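Local coordinates for stage III sporulation protein AF (Bacillus subtilis, PDB 6DCS) that probably helps build the membrane-associated channel complex essential for sporulation, this piece being its soluble ring-building-motif domain, at residues Glu52-Met62 / Trp106-Met117. Sequence-based numbering, arbitrary orientation.
With SO4 (sulfate ion), chain D.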
loop_
_atom_site.group_PDB
_atom_site.type_symbol
_atom_site.label_atom_id
_atom_site.label_comp_id
_atom_site.label_asym_id
_atom_site.label_seq_id
_atom_site.Cartn_x
_atom_site.Cartn_y
_atom_site.Cartn_z
ATOM N N GLU A 52 5.019 17.128 -2.420
ATOM C CA GLU A 52 4.859 15.870 -1.706
ATOM C C GLU A 52 4.593 16.116 -0.223
ATOM O O GLU A 52 3.806 15.385 0.404
ATOM C CB GLU A 52 6.104 15.012 -1.903
ATOM C CG GLU A 52 6.071 14.125 -3.123
ATOM C CD GLU A 52 7.430 13.543 -3.445
ATOM O OE1 GLU A 52 7.830 12.631 -2.689
ATOM O OE2 GLU A 52 8.083 13.967 -4.446
ATOM N N GLU A 53 5.210 17.167 0.335
ATOM C CA GLU A 53 5.001 17.535 1.733
ATOM C C GLU A 53 3.533 17.521 2.110
ATOM O O GLU A 53 3.198 17.113 3.223
ATOM C CB GLU A 53 5.593 18.923 2.019
ATOM C CG GLU A 53 7.046 18.905 2.430
ATOM C CD GLU A 53 8.008 18.644 1.260
ATOM O OE1 GLU A 53 9.216 18.402 1.514
ATOM O OE2 GLU A 53 7.577 18.697 0.082
ATOM N N ASP A 54 2.651 17.941 1.201
ATOM C CA ASP A 54 1.234 18.111 1.531
ATOM C C ASP A 54 0.435 16.825 1.521
ATOM O O ASP A 54 -0.767 16.891 1.744
ATOM C CB ASP A 54 0.552 19.076 0.563
ATOM C CG ASP A 54 1.051 20.492 0.709
ATOM O OD1 ASP A 54 0.738 21.109 1.755
ATOM O OD2 ASP A 54 1.754 20.973 -0.219
ATOM N N ILE A 55 1.034 15.682 1.209
ATOM C CA ILE A 55 0.303 14.420 1.251
ATOM C C ILE A 55 0.120 14.036 2.704
ATOM O O ILE A 55 1.104 13.923 3.446
ATOM C CB ILE A 55 1.059 13.319 0.501
ATOM C CG1 ILE A 55 1.088 13.582 -1.001
ATOM C CG2 ILE A 55 0.435 11.970 0.770
ATOM C CD1 ILE A 55 1.978 12.591 -1.761
ATOM N N LYS A 56 -1.130 13.817 3.112
ATOM C CA LYS A 56 -1.413 13.400 4.477
ATOM C C LYS A 56 -1.337 11.884 4.673
ATOM O O LYS A 56 -0.915 11.434 5.741
ATOM C CB LYS A 56 -2.794 13.920 4.905
ATOM C CG LYS A 56 -2.838 15.438 5.146
ATOM C CD LYS A 56 -3.613 15.849 6.397
ATOM C CE LYS A 56 -3.596 17.371 6.511
ATOM N NZ LYS A 56 -4.635 17.913 7.462
ATOM N N THR A 57 -1.763 11.072 3.702
ATOM C CA THR A 57 -1.748 9.623 3.879
ATOM C C THR A 57 -1.619 8.935 2.530
ATOM O O THR A 57 -1.840 9.533 1.476
ATOM C CB THR A 57 -3.003 9.029 4.568
ATOM O OG1 THR A 57 -4.119 9.071 3.665
ATOM C CG2 THR A 57 -3.345 9.710 5.863
ATOM N N ILE A 58 -1.244 7.650 2.603
ATOM C CA ILE A 58 -0.959 6.789 1.466
ATOM C C ILE A 58 -1.327 5.359 1.820
ATOM O O ILE A 58 -0.661 4.725 2.652
ATOM C CB ILE A 58 0.522 6.845 1.056
ATOM C CG1 ILE A 58 1.012 8.283 0.979
ATOM C CG2 ILE A 58 0.721 6.105 -0.248
ATOM C CD1 ILE A 58 2.459 8.438 0.744
ATOM N N SER A 59 -2.375 4.838 1.187
ATOM C CA SER A 59 -2.744 3.442 1.345
ATOM C C SER A 59 -2.250 2.613 0.160
ATOM O O SER A 59 -2.403 3.015 -0.999
ATOM C CB SER A 59 -4.247 3.317 1.492
ATOM O OG SER A 59 -4.573 3.512 2.849
ATOM N N VAL A 60 -1.672 1.448 0.458
ATOM C CA VAL A 60 -1.139 0.557 -0.569
ATOM C C VAL A 60 -1.711 -0.849 -0.423
ATOM O O VAL A 60 -1.654 -1.444 0.657
ATOM C CB VAL A 60 0.391 0.488 -0.536
ATOM C CG1 VAL A 60 0.872 -0.209 -1.788
ATOM C CG2 VAL A 60 0.982 1.886 -0.415
ATOM N N TYR A 61 -2.218 -1.387 -1.523
ATOM C CA TYR A 61 -2.831 -2.705 -1.552
ATOM C C TYR A 61 -1.930 -3.595 -2.391
ATOM O O TYR A 61 -1.728 -3.323 -3.580
ATOM C CB TYR A 61 -4.261 -2.618 -2.112
ATOM C CG TYR A 61 -5.218 -1.812 -1.217
ATOM C CD1 TYR A 61 -5.218 -0.419 -1.231
ATOM C CD2 TYR A 61 -6.093 -2.444 -0.345
ATOM C CE1 TYR A 61 -6.066 0.319 -0.399
ATOM C CE2 TYR A 61 -6.929 -1.724 0.477
ATOM C CZ TYR A 61 -6.925 -0.338 0.456
ATOM O OH TYR A 61 -7.789 0.369 1.304
ATOM N N MET A 62 -1.354 -4.621 -1.757
ATOM C CA MET A 62 -0.307 -5.442 -2.356
ATOM C C MET A 62 -0.910 -6.725 -2.894
ATOM O O MET A 62 -1.735 -7.350 -2.225
ATOM C CB MET A 62 0.779 -5.766 -1.335
ATOM C CG MET A 62 1.745 -4.608 -1.075
ATOM S SD MET A 62 2.199 -3.622 -2.514
ATOM C CE MET A 62 3.408 -4.701 -3.297
ATOM N N TRP A 106 10.431 5.902 -1.512
ATOM C CA TRP A 106 9.788 7.168 -1.757
ATOM C C TRP A 106 10.405 8.310 -0.969
ATOM O O TRP A 106 10.026 9.472 -1.193
ATOM C CB TRP A 106 8.326 7.050 -1.388
ATOM C CG TRP A 106 7.518 6.285 -2.335
ATOM C CD1 TRP A 106 7.746 6.105 -3.675
ATOM C CD2 TRP A 106 6.313 5.592 -2.028
ATOM N NE1 TRP A 106 6.736 5.334 -4.214
ATOM C CE2 TRP A 106 5.845 5.014 -3.220
ATOM C CE3 TRP A 106 5.600 5.381 -0.852
ATOM C CZ2 TRP A 106 4.680 4.248 -3.270
ATOM C CZ3 TRP A 106 4.443 4.629 -0.908
ATOM C CH2 TRP A 106 3.999 4.068 -2.103
ATOM N N GLU A 107 11.321 8.003 -0.060
ATOM C CA GLU A 107 11.893 8.971 0.869
ATOM C C GLU A 107 10.779 9.760 1.547
ATOM O O GLU A 107 10.645 10.975 1.407
ATOM C CB GLU A 107 12.906 9.874 0.178
ATOM C CG GLU A 107 13.979 9.085 -0.548
ATOM C CD GLU A 107 15.258 9.876 -0.730
ATOM O OE1 GLU A 107 16.167 9.690 0.121
ATOM O OE2 GLU A 107 15.360 10.668 -1.706
ATOM N N ILE A 108 9.966 9.009 2.284
ATOM C CA ILE A 108 8.810 9.509 3.015
ATOM C C ILE A 108 8.644 8.681 4.280
ATOM O O ILE A 108 8.741 7.444 4.227
ATOM C CB ILE A 108 7.522 9.435 2.167
ATOM C CG1 ILE A 108 7.526 10.490 1.079
ATOM C CG2 ILE A 108 6.306 9.603 3.022
ATOM C CD1 ILE A 108 6.692 10.097 -0.122
ATOM N N GLY A 109 8.363 9.342 5.384
ATOM C CA GLY A 109 8.283 8.641 6.659
ATOM C C GLY A 109 7.173 7.615 6.664
ATOM O O GLY A 109 6.072 7.840 6.150
ATOM N N SER A 110 7.475 6.444 7.224
ATOM C CA SER A 110 6.494 5.374 7.248
ATOM C C SER A 110 5.251 5.713 8.082
ATOM O O SER A 110 4.292 4.930 8.056
ATOM C CB SER A 110 7.134 4.100 7.782
ATOM O OG SER A 110 7.467 4.302 9.137
ATOM N N GLU A 111 5.215 6.823 8.826
ATOM C CA GLU A 111 3.984 7.105 9.563
ATOM C C GLU A 111 2.822 7.351 8.617
ATOM O O GLU A 111 1.679 7.098 8.990
ATOM C CB GLU A 111 4.184 8.310 10.490
ATOM C CG GLU A 111 4.082 9.583 9.709
ATOM C CD GLU A 111 5.438 10.191 9.433
ATOM O OE1 GLU A 111 6.341 9.416 9.017
ATOM O OE2 GLU A 111 5.573 11.453 9.559
ATOM N N LYS A 112 3.098 7.841 7.415
ATOM C CA LYS A 112 2.091 8.190 6.431
ATOM C C LYS A 112 1.646 7.029 5.565
ATOM O O LYS A 112 0.860 7.251 4.635
ATOM C CB LYS A 112 2.602 9.292 5.501
ATOM C CG LYS A 112 2.696 10.674 6.100
ATOM C CD LYS A 112 3.102 11.689 5.020
ATOM C CE LYS A 112 3.381 13.062 5.629
ATOM N NZ LYS A 112 3.824 14.059 4.592
ATOM N N ILE A 113 2.138 5.818 5.795
ATOM C CA ILE A 113 1.911 4.727 4.853
ATOM C C ILE A 113 1.169 3.612 5.553
ATOM O O ILE A 113 1.659 3.060 6.548
ATOM C CB ILE A 113 3.215 4.190 4.229
ATOM C CG1 ILE A 113 4.088 5.323 3.663
ATOM C CG2 ILE A 113 2.913 3.166 3.147
ATOM C CD1 ILE A 113 5.487 4.857 3.145
ATOM N N THR A 114 0.008 3.261 5.025
ATOM C CA THR A 114 -0.688 2.049 5.424
ATOM C C THR A 114 -0.467 1.024 4.336
ATOM O O THR A 114 -0.600 1.347 3.156
ATOM C CB THR A 114 -2.190 2.283 5.638
ATOM O OG1 THR A 114 -2.383 3.400 6.515
ATOM C CG2 THR A 114 -2.853 1.038 6.259
ATOM N N VAL A 115 -0.155 -0.205 4.723
ATOM C CA VAL A 115 0.028 -1.290 3.766
ATOM C C VAL A 115 -1.082 -2.295 4.016
ATOM O O VAL A 115 -1.139 -2.902 5.091
ATOM C CB VAL A 115 1.413 -1.949 3.896
ATOM C CG1 VAL A 115 1.516 -3.158 2.968
ATOM C CG2 VAL A 115 2.507 -0.960 3.615
ATOM N N HIS A 116 -1.962 -2.475 3.031
ATOM C CA HIS A 116 -3.015 -3.484 3.104
ATOM C C HIS A 116 -2.587 -4.721 2.317
ATOM O O HIS A 116 -2.226 -4.635 1.138
ATOM C CB HIS A 116 -4.352 -2.937 2.592
ATOM C CG HIS A 116 -4.958 -1.886 3.477
ATOM N ND1 HIS A 116 -5.602 -2.186 4.659
ATOM C CD2 HIS A 116 -4.991 -0.537 3.367
ATOM C CE1 HIS A 116 -6.010 -1.069 5.236
ATOM N NE2 HIS A 116 -5.655 -0.053 4.470
ATOM N N MET A 117 -2.626 -5.867 2.980
ATOM C CA MET A 117 -2.003 -7.083 2.477
ATOM C C MET A 117 -3.056 -8.015 1.881
ATOM O O MET A 117 -3.313 -9.111 2.375
ATOM C CB MET A 117 -1.237 -7.777 3.600
ATOM C CG MET A 117 0.274 -7.790 3.444
ATOM S SD MET A 117 0.837 -7.952 1.745
ATOM C CE MET A 117 -0.028 -9.453 1.242
HETATM S S SO4 D . -4.827 21.220 5.883
HETATM O O1 SO4 D . -5.510 22.471 6.259
HETATM O O2 SO4 D . -5.841 20.257 5.427
HETATM O O3 SO4 D . -4.100 20.649 7.032
HETATM O O4 SO4 D . -3.863 21.496 4.801
#
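Lys-112, the last residue before strand 113-116, runs its side chain back along the edge of 52-62 as a fully extended arm. Its CB lies near Lys-56 O, CG packs closer to that oxygen at 3.7 Å, and CD and CE pass over to Ile-55 O. There NZ gives a hydrogen bond of 3.0 Å to Ile-55 O, nearly in line with the carbonyl; Glu-53 O lies 3.4 Å from NZ. With CG beside its own backbone N (chi1 -73°) and the later torsions anti, the straight chain carries the ammonium back to Ile-55 O, ahead of the first paired residues. From Ile-58 and Ile-113 onward the two strands pair in parallel: Thr-114 N and His-116 N donate to Ile-58 O and Val-60 O, while Val-60 N and Met-62 N donate to Thr-114 O and His-116 O. The bond from Ile-58 N to Lys-112 O is weak. On one face, the Tyr-61 and His-116 rings lie nearly parallel (16°) but so offset that they scarcely overlap, His-116 CD2 lying over the tyrosine face 3.5 Å from CZ. On the opposite face, that of Ile-58 and Val-60, Val-60 CG2 meets the edge of the Trp-106 indole at CH2. Trp-106 ends helix 81-106, and helix 11-30 receives its NE1 at Leu-23 O. Strand 55-63 is central, with antiparallel 37-45 on its other side, and helix 81-106 links the parallel pair in a beta-alpha-beta crossover, consistent with a ring-building motif.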